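Local coordinates for protein Cas6b (Methanococcus maripaludis, PDB 4Z7K) that probably cleaves CRISPR precursor RNA as a Cas6-family endoribonuclease and binds an RNA that lacks a stem-loop, at residues D104-T109 with L159-E164; E165-K170 with I194-P199; Y47-I52 with I64-L69. All coordinates share one frame; numbering follows the deposited sequence.

Interaction 1: residues D104-T109 with L159-E164; sequences DHFGTT and LGYTIE. With nucleotides of chain C.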
loop_
_atom_site.group_PDB
_atom_site.type_symbol
_atom_site.label_atom_id
_atom_site.label_comp_id
_atom_site.label_asym_id
_atom_site.label_seq_id
_atom_site.Cartn_x
_atom_site.Cartn_y
_atom_site.Cartn_z
ATOM N N ASP B 104 -27.308 -20.707 6.114
ATOM C CA ASP B 104 -27.932 -20.598 4.786
ATOM C C ASP B 104 -26.851 -20.624 3.666
ATOM O O ASP B 104 -25.644 -20.556 3.948
ATOM C CB ASP B 104 -28.856 -19.353 4.682
ATOM C CG ASP B 104 -30.210 -19.518 5.471
ATOM O OD1 ASP B 104 -30.399 -20.519 6.200
ATOM O OD2 ASP B 104 -31.121 -18.668 5.311
ATOM N N HIS B 105 -27.292 -20.786 2.410
ATOM C CA HIS B 105 -26.435 -21.215 1.283
ATOM C C HIS B 105 -25.256 -20.294 1.043
ATOM O O HIS B 105 -25.368 -19.084 1.131
ATOM C CB HIS B 105 -27.282 -21.313 -0.024
ATOM C CG HIS B 105 -26.579 -21.949 -1.205
ATOM N ND1 HIS B 105 -27.239 -22.266 -2.376
ATOM C CD2 HIS B 105 -25.293 -22.337 -1.394
ATOM C CE1 HIS B 105 -26.393 -22.814 -3.232
ATOM N NE2 HIS B 105 -25.203 -22.868 -2.660
ATOM N N PHE B 106 -24.123 -20.899 0.718
ATOM C CA PHE B 106 -22.926 -20.187 0.289
ATOM C C PHE B 106 -22.309 -20.913 -0.907
ATOM O O PHE B 106 -21.959 -22.089 -0.802
ATOM C CB PHE B 106 -21.919 -20.094 1.438
ATOM C CG PHE B 106 -20.589 -19.510 1.057
ATOM C CD1 PHE B 106 -20.297 -18.194 1.338
ATOM C CD2 PHE B 106 -19.621 -20.281 0.453
ATOM C CE1 PHE B 106 -19.066 -17.652 1.016
ATOM C CE2 PHE B 106 -18.398 -19.742 0.118
ATOM C CZ PHE B 106 -18.119 -18.424 0.405
ATOM N N GLY B 107 -22.158 -20.237 -2.038
ATOM C CA GLY B 107 -21.658 -20.931 -3.211
ATOM C C GLY B 107 -22.140 -20.366 -4.523
ATOM O O GLY B 107 -23.009 -19.501 -4.537
ATOM N N THR B 108 -21.567 -20.836 -5.627
ATOM C CA THR B 108 -21.953 -20.298 -6.920
ATOM C C THR B 108 -23.353 -20.746 -7.313
ATOM O O THR B 108 -23.749 -21.893 -7.123
ATOM C CB THR B 108 -20.976 -20.698 -8.019
ATOM O OG1 THR B 108 -21.018 -22.115 -8.186
ATOM C CG2 THR B 108 -19.586 -20.305 -7.635
ATOM N N THR B 109 -24.093 -19.798 -7.863
ATOM C CA THR B 109 -25.454 -20.003 -8.306
ATOM C C THR B 109 -25.590 -19.673 -9.788
ATOM O O THR B 109 -24.892 -18.798 -10.304
ATOM C CB THR B 109 -26.413 -19.137 -7.491
ATOM O OG1 THR B 109 -26.063 -17.754 -7.665
ATOM C CG2 THR B 109 -26.285 -19.488 -6.014
ATOM N N LEU B 159 -12.450 -20.200 3.525
ATOM C CA LEU B 159 -13.620 -20.876 4.087
ATOM C C LEU B 159 -13.828 -22.236 3.443
ATOM O O LEU B 159 -14.907 -22.839 3.547
ATOM C CB LEU B 159 -14.873 -20.031 3.877
ATOM C CG LEU B 159 -15.282 -18.906 4.826
ATOM C CD1 LEU B 159 -14.100 -18.066 5.269
ATOM C CD2 LEU B 159 -16.284 -18.036 4.088
ATOM N N GLY B 160 -12.791 -22.690 2.750
ATOM C CA GLY B 160 -12.779 -24.005 2.143
ATOM C C GLY B 160 -13.863 -24.265 1.122
ATOM O O GLY B 160 -14.493 -25.319 1.146
ATOM N N TYR B 161 -14.089 -23.317 0.220
ATOM C CA TYR B 161 -14.968 -23.574 -0.921
ATOM C C TYR B 161 -14.183 -23.227 -2.154
ATOM O O TYR B 161 -13.738 -22.090 -2.323
ATOM C CB TYR B 161 -16.254 -22.744 -0.861
ATOM C CG TYR B 161 -17.281 -22.986 -1.973
ATOM C CD1 TYR B 161 -18.251 -23.980 -1.864
ATOM C CD2 TYR B 161 -17.282 -22.203 -3.120
ATOM C CE1 TYR B 161 -19.200 -24.177 -2.866
ATOM C CE2 TYR B 161 -18.214 -22.401 -4.125
ATOM C CZ TYR B 161 -19.171 -23.384 -3.998
ATOM O OH TYR B 161 -20.097 -23.559 -5.013
ATOM N N THR B 162 -13.982 -24.213 -3.014
ATOM C CA THR B 162 -13.282 -23.934 -4.243
ATOM C C THR B 162 -14.358 -23.844 -5.319
ATOM O O THR B 162 -15.313 -24.636 -5.354
ATOM C CB THR B 162 -12.204 -24.993 -4.533
ATOM O OG1 THR B 162 -12.724 -26.297 -4.250
ATOM C CG2 THR B 162 -10.945 -24.735 -3.648
ATOM N N ILE B 163 -14.219 -22.821 -6.151
ATOM C CA ILE B 163 -15.209 -22.507 -7.163
ATOM C C ILE B 163 -14.901 -23.163 -8.498
ATOM O O ILE B 163 -13.838 -22.910 -9.070
ATOM C CB ILE B 163 -15.286 -20.984 -7.375
ATOM C CG1 ILE B 163 -15.688 -20.283 -6.073
ATOM C CG2 ILE B 163 -16.246 -20.649 -8.504
ATOM C CD1 ILE B 163 -15.938 -18.802 -6.236
ATOM N N GLU B 164 -15.814 -23.980 -9.017
ATOM C CA GLU B 164 -15.598 -24.562 -10.344
ATOM C C GLU B 164 -16.668 -24.165 -11.355
ATOM O O GLU B 164 -17.075 -24.977 -12.190
ATOM C CB GLU B 164 -15.470 -26.089 -10.293
ATOM C CG GLU B 164 -16.232 -26.845 -9.226
ATOM C CD GLU B 164 -15.736 -28.281 -9.154
ATOM O OE1 GLU B 164 -14.734 -28.584 -9.851
ATOM O OE2 GLU B 164 -16.328 -29.096 -8.409
ATOM P P A C 17 -2.544 -19.490 -6.705
ATOM O OP1 A C 17 -1.332 -19.179 -7.503
ATOM O OP2 A C 17 -2.621 -18.948 -5.316
ATOM O "O5'" A C 17 -3.837 -19.030 -7.526
ATOM C "C5'" A C 17 -3.947 -19.279 -8.926
ATOM C "C4'" A C 17 -5.320 -19.787 -9.308
ATOM O "O4'" A C 17 -6.039 -20.181 -8.122
ATOM C "C3'" A C 17 -6.247 -18.801 -10.021
ATOM O "O3'" A C 17 -6.085 -18.867 -11.445
ATOM C "C2'" A C 17 -7.667 -19.219 -9.580
ATOM O "O2'" A C 17 -8.295 -20.019 -10.572
ATOM C "C1'" A C 17 -7.420 -20.100 -8.355
ATOM N N9 A C 17 -8.157 -19.754 -7.122
ATOM C C8 A C 17 -7.776 -19.047 -6.002
ATOM N N7 A C 17 -8.708 -19.016 -5.070
ATOM C C5 A C 17 -9.746 -19.776 -5.604
ATOM C C6 A C 17 -11.017 -20.142 -5.131
ATOM N N6 A C 17 -11.471 -19.757 -3.934
ATOM N N1 A C 17 -11.817 -20.906 -5.922
ATOM C C2 A C 17 -11.367 -21.283 -7.111
ATOM N N3 A C 17 -10.190 -21.003 -7.658
ATOM C C4 A C 17 -9.422 -20.239 -6.857
#

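Interaction 2: residues E165-K170 with I194-P199; sequences EKLKVK and INFDIP. With nucleotides of chain C.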
loop_
_atom_site.group_PDB
_atom_site.type_symbol
_atom_site.label_atom_id
_atom_site.label_comp_id
_atom_site.label_asym_id
_atom_site.label_seq_id
_atom_site.Cartn_x
_atom_site.Cartn_y
_atom_site.Cartn_z
ATOM N N GLU B 165 -17.107 -22.911 -11.284
ATOM C CA GLU B 165 -17.864 -22.314 -12.378
ATOM C C GLU B 165 -17.463 -20.834 -12.497
ATOM O O GLU B 165 -16.751 -20.292 -11.658
ATOM C CB GLU B 165 -19.391 -22.476 -12.160
ATOM C CG GLU B 165 -19.820 -23.871 -11.627
ATOM C CD GLU B 165 -21.237 -24.311 -12.017
ATOM O OE1 GLU B 165 -21.874 -23.659 -12.877
ATOM O OE2 GLU B 165 -21.702 -25.345 -11.480
ATOM N N LYS B 166 -17.901 -20.194 -13.567
ATOM C CA LYS B 166 -17.453 -18.844 -13.910
ATOM C C LYS B 166 -18.211 -17.698 -13.240
ATOM O O LYS B 166 -19.431 -17.569 -13.405
ATOM C CB LYS B 166 -17.518 -18.651 -15.420
ATOM C CG LYS B 166 -17.056 -17.283 -15.854
ATOM C CD LYS B 166 -16.702 -17.271 -17.317
ATOM C CE LYS B 166 -16.235 -15.896 -17.712
ATOM N NZ LYS B 166 -16.542 -15.614 -19.132
ATOM N N LEU B 167 -17.494 -16.871 -12.481
ATOM C CA LEU B 167 -18.103 -15.667 -11.908
ATOM C C LEU B 167 -18.164 -14.500 -12.899
ATOM O O LEU B 167 -17.200 -14.215 -13.617
ATOM C CB LEU B 167 -17.352 -15.227 -10.664
ATOM C CG LEU B 167 -17.172 -16.311 -9.616
ATOM C CD1 LEU B 167 -16.370 -15.728 -8.469
ATOM C CD2 LEU B 167 -18.539 -16.817 -9.148
ATOM N N LYS B 168 -19.298 -13.810 -12.908
ATOM C CA LYS B 168 -19.462 -12.596 -13.688
ATOM C C LYS B 168 -20.121 -11.534 -12.841
ATOM O O LYS B 168 -21.020 -11.829 -12.060
ATOM C CB LYS B 168 -20.322 -12.884 -14.916
ATOM C CG LYS B 168 -21.660 -13.577 -14.561
ATOM C CD LYS B 168 -22.694 -13.523 -15.697
ATOM C CE LYS B 168 -22.805 -14.806 -16.493
ATOM N NZ LYS B 168 -24.040 -14.784 -17.314
ATOM N N VAL B 169 -19.726 -10.285 -13.021
ATOM C CA VAL B 169 -20.187 -9.262 -12.097
ATOM C C VAL B 169 -20.541 -7.932 -12.796
ATOM O O VAL B 169 -19.867 -7.495 -13.723
ATOM C CB VAL B 169 -19.111 -9.035 -10.988
ATOM C CG1 VAL B 169 -17.732 -8.805 -11.597
ATOM C CG2 VAL B 169 -19.497 -7.894 -10.054
ATOM N N LYS B 170 -21.601 -7.291 -12.324
ATOM C CA LYS B 170 -21.976 -5.969 -12.782
ATOM C C LYS B 170 -21.966 -5.015 -11.594
ATOM O O LYS B 170 -22.452 -5.332 -10.505
ATOM C CB LYS B 170 -23.351 -5.991 -13.456
ATOM C CG LYS B 170 -23.864 -4.621 -13.891
ATOM C CD LYS B 170 -25.007 -4.752 -14.895
ATOM C CE LYS B 170 -26.383 -4.702 -14.257
ATOM N NZ LYS B 170 -26.745 -3.319 -13.863
ATOM N N ILE B 194 -24.265 -10.502 -9.040
ATOM C CA ILE B 194 -23.315 -11.599 -9.242
ATOM C C ILE B 194 -23.978 -12.975 -9.194
ATOM O O ILE B 194 -25.033 -13.146 -8.576
ATOM C CB ILE B 194 -22.161 -11.518 -8.185
ATOM C CG1 ILE B 194 -20.978 -12.394 -8.568
ATOM C CG2 ILE B 194 -22.647 -11.850 -6.789
ATOM C CD1 ILE B 194 -19.731 -11.986 -7.865
ATOM N N ASN B 195 -23.365 -13.944 -9.877
ATOM C CA ASN B 195 -23.830 -15.324 -9.860
ATOM C C ASN B 195 -23.185 -16.046 -8.702
ATOM O O ASN B 195 -22.791 -17.203 -8.825
ATOM C CB ASN B 195 -23.527 -16.053 -11.173
ATOM C CG ASN B 195 -22.043 -16.198 -11.444
ATOM O OD1 ASN B 195 -21.260 -15.304 -11.157
ATOM N ND2 ASN B 195 -21.653 -17.335 -12.007
ATOM N N PHE B 196 -22.981 -15.326 -7.608
ATOM C CA PHE B 196 -22.516 -15.957 -6.387
ATOM C C PHE B 196 -23.422 -15.662 -5.207
ATOM O O PHE B 196 -24.086 -14.626 -5.170
ATOM C CB PHE B 196 -21.106 -15.523 -6.059
ATOM C CG PHE B 196 -20.428 -16.435 -5.094
ATOM C CD1 PHE B 196 -19.969 -17.670 -5.509
ATOM C CD2 PHE B 196 -20.245 -16.069 -3.785
ATOM C CE1 PHE B 196 -19.345 -18.508 -4.639
ATOM C CE2 PHE B 196 -19.613 -16.913 -2.914
ATOM C CZ PHE B 196 -19.169 -18.130 -3.337
ATOM N N ASP B 197 -23.438 -16.564 -4.231
ATOM C CA ASP B 197 -24.348 -16.416 -3.105
ATOM C C ASP B 197 -23.636 -16.052 -1.812
ATOM O O ASP B 197 -22.811 -16.800 -1.326
ATOM C CB ASP B 197 -25.144 -17.694 -2.911
ATOM C CG ASP B 197 -26.428 -17.460 -2.171
ATOM O OD1 ASP B 197 -26.416 -16.775 -1.121
ATOM O OD2 ASP B 197 -27.464 -17.948 -2.667
ATOM N N ILE B 198 -23.985 -14.903 -1.252
ATOM C CA ILE B 198 -23.396 -14.430 -0.009
ATOM C C ILE B 198 -24.451 -14.312 1.083
ATOM O O ILE B 198 -25.463 -13.623 0.895
ATOM C CB ILE B 198 -22.726 -13.043 -0.166
ATOM C CG1 ILE B 198 -21.969 -12.935 -1.488
ATOM C CG2 ILE B 198 -21.816 -12.746 1.014
ATOM C CD1 ILE B 198 -21.303 -11.580 -1.696
ATOM N N PRO B 199 -24.247 -15.018 2.206
ATOM C CA PRO B 199 -25.052 -14.824 3.422
ATOM C C PRO B 199 -24.897 -13.403 3.992
ATOM O O PRO B 199 -23.823 -12.809 3.857
ATOM C CB PRO B 199 -24.476 -15.863 4.389
ATOM C CG PRO B 199 -23.960 -16.928 3.516
ATOM C CD PRO B 199 -23.418 -16.231 2.289
ATOM P P A C 18 -5.361 -17.702 -12.296
ATOM O OP1 A C 18 -5.120 -18.173 -13.681
ATOM O OP2 A C 18 -4.255 -17.122 -11.483
ATOM O "O5'" A C 18 -6.504 -16.620 -12.492
ATOM C "C5'" A C 18 -6.316 -15.497 -13.340
ATOM C "C4'" A C 18 -7.425 -14.487 -13.172
ATOM O "O4'" A C 18 -8.718 -15.149 -13.281
ATOM C "C3'" A C 18 -7.442 -13.757 -11.840
ATOM O "O3'" A C 18 -7.944 -12.450 -12.069
ATOM C "C2'" A C 18 -8.478 -14.546 -11.049
ATOM O "O2'" A C 18 -9.065 -13.815 -10.005
ATOM C "C1'" A C 18 -9.490 -14.865 -12.135
ATOM N N9 A C 18 -10.358 -16.019 -11.877
ATOM C C8 A C 18 -9.997 -17.220 -11.339
ATOM N N7 A C 18 -10.971 -18.098 -11.249
ATOM C C5 A C 18 -12.064 -17.442 -11.776
ATOM C C6 A C 18 -13.407 -17.848 -11.956
ATOM N N6 A C 18 -13.863 -19.057 -11.604
ATOM N N1 A C 18 -14.275 -16.961 -12.515
ATOM C C2 A C 18 -13.789 -15.753 -12.857
ATOM N N3 A C 18 -12.543 -15.263 -12.732
ATOM C C4 A C 18 -11.703 -16.164 -12.179
#

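Interaction 3: residues Y47-I52 with I64-L69; sequences YKYPQI and IGIGSL. With nucleotides of chain C.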
loop_
_atom_site.group_PDB
_atom_site.type_symbol
_atom_site.label_atom_id
_atom_site.label_comp_id
_atom_site.label_asym_id
_atom_site.label_seq_id
_atom_site.Cartn_x
_atom_site.Cartn_y
_atom_site.Cartn_z
ATOM N N TYR B 47 -2.923 -14.177 7.988
ATOM C CA TYR B 47 -3.419 -13.857 6.645
ATOM C C TYR B 47 -4.515 -14.817 6.180
ATOM O O TYR B 47 -4.322 -15.615 5.246
ATOM C CB TYR B 47 -2.244 -13.819 5.650
ATOM C CG TYR B 47 -1.405 -12.558 5.792
ATOM C CD1 TYR B 47 -1.381 -11.588 4.796
ATOM C CD2 TYR B 47 -0.674 -12.321 6.941
ATOM C CE1 TYR B 47 -0.620 -10.429 4.948
ATOM C CE2 TYR B 47 0.079 -11.174 7.102
ATOM C CZ TYR B 47 0.108 -10.227 6.111
ATOM O OH TYR B 47 0.871 -9.089 6.297
ATOM N N LYS B 48 -5.671 -14.710 6.827
ATOM C CA LYS B 48 -6.867 -15.466 6.478
ATOM C C LYS B 48 -8.090 -14.552 6.559
ATOM O O LYS B 48 -8.016 -13.444 7.106
ATOM C CB LYS B 48 -7.049 -16.666 7.412
ATOM C CG LYS B 48 -6.479 -18.007 6.918
ATOM C CD LYS B 48 -6.895 -19.142 7.866
ATOM C CE LYS B 48 -6.159 -19.033 9.220
ATOM N NZ LYS B 48 -6.487 -20.086 10.246
ATOM N N TYR B 49 -9.215 -15.008 6.023
ATOM C CA TYR B 49 -10.444 -14.236 6.107
ATOM C C TYR B 49 -11.045 -14.356 7.496
ATOM O O TYR B 49 -11.354 -15.480 7.925
ATOM C CB TYR B 49 -11.442 -14.736 5.070
ATOM C CG TYR B 49 -12.768 -14.004 5.062
ATOM C CD1 TYR B 49 -12.841 -12.656 4.703
ATOM C CD2 TYR B 49 -13.946 -14.667 5.364
ATOM C CE1 TYR B 49 -14.044 -11.989 4.676
ATOM C CE2 TYR B 49 -15.155 -14.012 5.338
ATOM C CZ TYR B 49 -15.199 -12.670 4.993
ATOM O OH TYR B 49 -16.408 -12.014 4.970
ATOM N N PRO B 50 -11.248 -13.195 8.180
ATOM C CA PRO B 50 -11.737 -13.068 9.571
ATOM C C PRO B 50 -13.096 -13.720 9.784
ATOM O O PRO B 50 -14.055 -13.339 9.113
ATOM C CB PRO B 50 -11.824 -11.551 9.793
ATOM C CG PRO B 50 -10.878 -10.984 8.821
ATOM C CD PRO B 50 -10.936 -11.876 7.607
ATOM N N GLN B 51 -13.174 -14.692 10.692
ATOM C CA GLN B 51 -14.431 -15.388 10.934
ATOM C C GLN B 51 -15.087 -14.806 12.171
ATOM O O GLN B 51 -16.120 -15.299 12.631
ATOM C CB GLN B 51 -14.206 -16.902 11.009
ATOM C CG GLN B 51 -12.923 -17.313 10.269
ATOM C CD GLN B 51 -12.757 -18.815 10.078
ATOM O OE1 GLN B 51 -13.666 -19.599 10.363
ATOM N NE2 GLN B 51 -11.590 -19.218 9.576
ATOM N N ILE B 52 -14.463 -13.747 12.688
ATOM C CA ILE B 52 -15.116 -12.809 13.604
ATOM C C ILE B 52 -14.883 -11.387 13.090
ATOM O O ILE B 52 -13.734 -10.953 13.007
ATOM C CB ILE B 52 -14.589 -12.904 15.060
ATOM C CG1 ILE B 52 -15.123 -14.149 15.758
ATOM C CG2 ILE B 52 -15.039 -11.688 15.873
ATOM C CD1 ILE B 52 -16.583 -14.071 16.053
ATOM N N ILE B 64 -20.160 -10.453 14.009
ATOM C CA ILE B 64 -20.425 -11.606 13.164
ATOM C C ILE B 64 -19.479 -12.744 13.495
ATOM O O ILE B 64 -18.276 -12.526 13.634
ATOM C CB ILE B 64 -20.283 -11.264 11.678
ATOM C CG1 ILE B 64 -20.988 -9.957 11.367
ATOM C CG2 ILE B 64 -20.870 -12.366 10.822
ATOM C CD1 ILE B 64 -22.477 -10.126 11.236
ATOM N N GLY B 65 -20.020 -13.953 13.633
ATOM C CA GLY B 65 -19.175 -15.118 13.786
ATOM C C GLY B 65 -19.502 -16.112 12.696
ATOM O O GLY B 65 -20.681 -16.410 12.458
ATOM N N ILE B 66 -18.476 -16.678 12.063
ATOM C CA ILE B 66 -18.738 -17.505 10.894
ATOM C C ILE B 66 -18.095 -18.862 11.039
ATOM O O ILE B 66 -16.942 -18.977 11.476
ATOM C CB ILE B 66 -18.200 -16.887 9.591
ATOM C CG1 ILE B 66 -18.265 -15.366 9.599
ATOM C CG2 ILE B 66 -18.930 -17.475 8.398
ATOM C CD1 ILE B 66 -17.261 -14.758 8.658
ATOM N N GLY B 67 -18.860 -19.882 10.658
ATOM C CA GLY B 67 -18.447 -21.272 10.750
ATOM C C GLY B 67 -18.344 -21.774 12.182
ATOM O O GLY B 67 -18.378 -20.991 13.138
ATOM N N SER B 68 -18.168 -23.083 12.318
ATOM C CA SER B 68 -18.037 -23.708 13.621
ATOM C C SER B 68 -16.970 -23.009 14.440
ATOM O O SER B 68 -17.128 -22.840 15.644
ATOM C CB SER B 68 -17.701 -25.184 13.475
ATOM O OG SER B 68 -16.441 -25.332 12.846
ATOM N N LEU B 69 -15.874 -22.635 13.783
ATOM C CA LEU B 69 -14.761 -21.954 14.445
ATOM C C LEU B 69 -15.172 -20.599 15.045
ATOM O O LEU B 69 -14.758 -20.244 16.158
ATOM C CB LEU B 69 -13.599 -21.759 13.472
ATOM C CG LEU B 69 -12.362 -21.059 14.045
ATOM C CD1 LEU B 69 -11.638 -21.980 14.991
ATOM C CD2 LEU B 69 -11.429 -20.580 12.945
ATOM P P G C 22 -8.151 -8.814 4.877
ATOM O OP1 G C 22 -9.464 -9.035 5.552
ATOM O OP2 G C 22 -7.709 -7.418 4.652
ATOM O "O5'" G C 22 -6.957 -9.470 5.711
ATOM C "C5'" G C 22 -7.165 -10.535 6.635
ATOM C "C4'" G C 22 -6.067 -10.574 7.672
ATOM O "O4'" G C 22 -4.790 -10.759 7.006
ATOM C "C3'" G C 22 -5.897 -9.294 8.488
ATOM O "O3'" G C 22 -6.712 -9.267 9.648
ATOM C "C2'" G C 22 -4.419 -9.282 8.825
ATOM O "O2'" G C 22 -4.180 -10.105 9.956
ATOM C "C1'" G C 22 -3.811 -9.919 7.577
ATOM N N9 G C 22 -3.472 -8.903 6.563
ATOM C C8 G C 22 -3.965 -8.909 5.286
ATOM N N7 G C 22 -3.547 -7.923 4.554
ATOM C C5 G C 22 -2.730 -7.215 5.408
ATOM C C6 G C 22 -2.002 -6.040 5.147
ATOM O O6 G C 22 -1.953 -5.407 4.087
ATOM N N1 G C 22 -1.283 -5.627 6.260
ATOM C C2 G C 22 -1.264 -6.274 7.466
ATOM N N2 G C 22 -0.501 -5.700 8.405
ATOM N N3 G C 22 -1.949 -7.380 7.721
ATOM C C4 G C 22 -2.658 -7.797 6.654
ATOM P P A C 12 6.612 -3.387 8.571
ATOM O OP1 A C 12 5.679 -3.913 9.600
ATOM O OP2 A C 12 8.035 -3.133 8.932
ATOM O "O5'" A C 12 6.612 -4.370 7.323
ATOM C "C5'" A C 12 6.863 -5.749 7.525
ATOM C "C4'" A C 12 5.608 -6.456 7.959
ATOM O "O4'" A C 12 4.473 -5.565 7.802
ATOM C "C3'" A C 12 5.275 -7.688 7.144
ATOM O "O3'" A C 12 5.862 -8.831 7.725
ATOM C "C2'" A C 12 3.748 -7.728 7.129
ATOM O "O2'" A C 12 3.240 -8.423 8.251
ATOM C "C1'" A C 12 3.376 -6.247 7.242
ATOM N N9 A C 12 3.084 -5.631 5.934
ATOM C C8 A C 12 3.521 -4.399 5.513
ATOM N N7 A C 12 3.135 -4.091 4.303
ATOM C C5 A C 12 2.392 -5.195 3.894
ATOM C C6 A C 12 1.707 -5.487 2.695
ATOM N N6 A C 12 1.646 -4.670 1.642
ATOM N N1 A C 12 1.073 -6.671 2.607
ATOM C C2 A C 12 1.124 -7.497 3.659
ATOM N N3 A C 12 1.722 -7.342 4.838
ATOM C C4 A C 12 2.350 -6.154 4.894
ATOM P P A C 15 3.342 -17.450 0.115
ATOM O OP1 A C 15 4.269 -17.789 -0.995
ATOM O OP2 A C 15 3.199 -16.029 0.556
ATOM O "O5'" A C 15 1.904 -18.011 -0.276
ATOM C "C5'" A C 15 1.447 -19.237 0.282
ATOM C "C4'" A C 15 -0.050 -19.271 0.407
ATOM O "O4'" A C 15 -0.532 -18.020 0.978
ATOM C "C3'" A C 15 -0.794 -19.447 -0.910
ATOM O "O3'" A C 15 -1.979 -20.187 -0.656
ATOM C "C2'" A C 15 -1.178 -18.011 -1.266
ATOM O "O2'" A C 15 -2.271 -17.882 -2.151
ATOM C "C1'" A C 15 -1.503 -17.456 0.109
ATOM N N9 A C 15 -1.476 -15.991 0.214
ATOM C C8 A C 15 -0.609 -15.089 -0.364
ATOM N N7 A C 15 -0.861 -13.838 -0.048
ATOM C C5 A C 15 -1.963 -13.920 0.795
ATOM C C6 A C 15 -2.710 -12.944 1.479
ATOM N N6 A C 15 -2.465 -11.631 1.421
ATOM N N1 A C 15 -3.749 -13.377 2.229
ATOM C C2 A C 15 -4.004 -14.693 2.301
ATOM N N3 A C 15 -3.383 -15.705 1.709
ATOM C C4 A C 15 -2.353 -15.241 0.970
#

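Interaction 1: residues D104-T109 with L159-E164
The hydroxyl oxygen of Tyr161 accepts the backbone N-H of Thr108: N and OH are 3.2 Å apart, and the bond is fairly straight at 155°. The Thr108 OG1 lies beside the same oxygen, and the CA of Gly107 lies 3.6 Å from Tyr161 CZ, so the phenol end rests against the main chain of Gly107 and Thr108. A chi1 of -177° sets Tyr161 CG anti to its backbone N, and the ring extends from there to 104-109. Phe106 meets it edge-to-face, presenting its edge to the tyrosine face with the ring planes perpendicular. Phe106 CE2 also comes 3.8 Å from Tyr161 CB, which lies in the plane of the phenylalanine ring. At the far end of that ring, CZ is 4.1 Å from Leu159 CD2. Farther along, the methyls Thr108 CG2 and Ile163 CG2 are 3.5 Å apart. Phe106 also forms an edge-to-face pair with Phe196, while Met155 and Ser156 of helix 137-158 cover more of it. That helix ends in a Schellman motif in which Gly160, at positive phi, is the C-prime residue. The loop that follows contacts the RNA through its backbone: Ile163 N donates to N1 of adenine A17 of chain C at 3.1 Å, almost linearly. Packing of the loop on 104-109 through Tyr161 thus probably helps set the pose of that N-H. The arrangement forms a main-chain adenine-binding site on the helix-to-strand loop of the C-terminal RAMP domain.

Interaction 2: residues E165-K170 with I194-P199
The chi1 of Asn195 (64°) places CG between the backbone N and the carbonyl carbon; from there the amide (chi2 -38°) faces the backbone of 166-168. Both ends of the Asn195 amide then bond. ND2 donates to Lys166 O at 2.6 Å, tilted from the carbonyl plane, and OD1 accepts Lys168 N at 3.0 Å, with that donor standing above the plane of the amide carbonyl. The amide thereby spans Leu167, whose CA is 3.3 Å from OD1. Leu167 CD2 reaches Phe196 CD1 at 4.0 Å, and Ile194 CG1 lies 3.5 Å from Lys168 O. The segment 165-170 also meets the RNA: Leu167 N donates to N1 of A18 of chain C at 3.2 Å, and N6 of A18 donates to Glu165 O at 3.1 Å. An alanine at Asn195 would probably leave Lys166 O and Lys168 N without these mates and set the 166-168 backbone freer to move. The donor-acceptor pair offered by Leu167 N and Glu165 O matches adenine, whereas a guanine, with a carbonyl O6 and an N1-H, would probably fit it poorly.

Interaction 3: residues Y47-I52 with I64-L69
Gln51 O accepts the N-H of Ile66 at 2.8 Å, and the same carbonyl receives a CA-H...O contact from Gly65, whose CA is 3.3 Å away. A reciprocal CA-H...O contact runs from Ile52 CA to Ile64 O at 3.2 Å, as is usual where Ile52 and Gly65 form an antiparallel non-hydrogen-bonded pair. Ile52 CD1 lies 3.6 Å from Gly65 CA. Ile66 CD1 lies close to Pro50 O and 4.0 Å from Tyr49 CE2. The Gln51 side chain, extended beyond CG (chi2 -169°), brings its amide to Leu69, where CD, OE1 and NE2 are all about equally near CD2. The pair Ile52-Gly65 lies at the open end of the hairpin of strands 52-57 and 60-66, at the edge of the antiparallel sheet in the N-terminal domain, which is probably ferredoxin-like, as in RAMP proteins, and Gly67, at positive phi, lies where strand 60-66 gives way to helix 67-76. Further out, Tyr49 is held from several sides: its OH bonds Gly203 O, its N is paired with Ser158 OG, and the Leu159 and Met155 side chains touch that of Tyr49. Tyr47, at the start of the segment, inserts its ring among nucleotides of chain C. N9 of G22 lies 3.6 Å above one face, offset toward the rim, while A15 N6 and A12 C2 come to the edge in the ring plane. The Tyr47 hydroxyl is approached by A12 O2' at 3.1 Å, as a hydrogen bond. Pro50 CD lies 3.8 Å from OP1 of G22.

Along the chain the contacts come in series, interaction 3 first, then 1, then 2. Interactions 1 and 2 have centres about 10 Å apart and share a boundary: Gly107 O with Asp197 N and Thr109 N with Asn195 O are probable hydrogen bonds that join the end of strand 98-109 to the 194-199 loop. Interaction 3 lies about 15 Å from interaction 1, centre to centre, and meets it through Tyr49 and Leu159; both reach the N-terminal sheet. Interactions 2 and 3 stay about 7 Å apart at their nearest atoms. The continuous run 159-170 thus presents backbone to adenines A17 and A18 in turn, while 47-52 handles other nucleotides of the same RNA from the N-terminal domain.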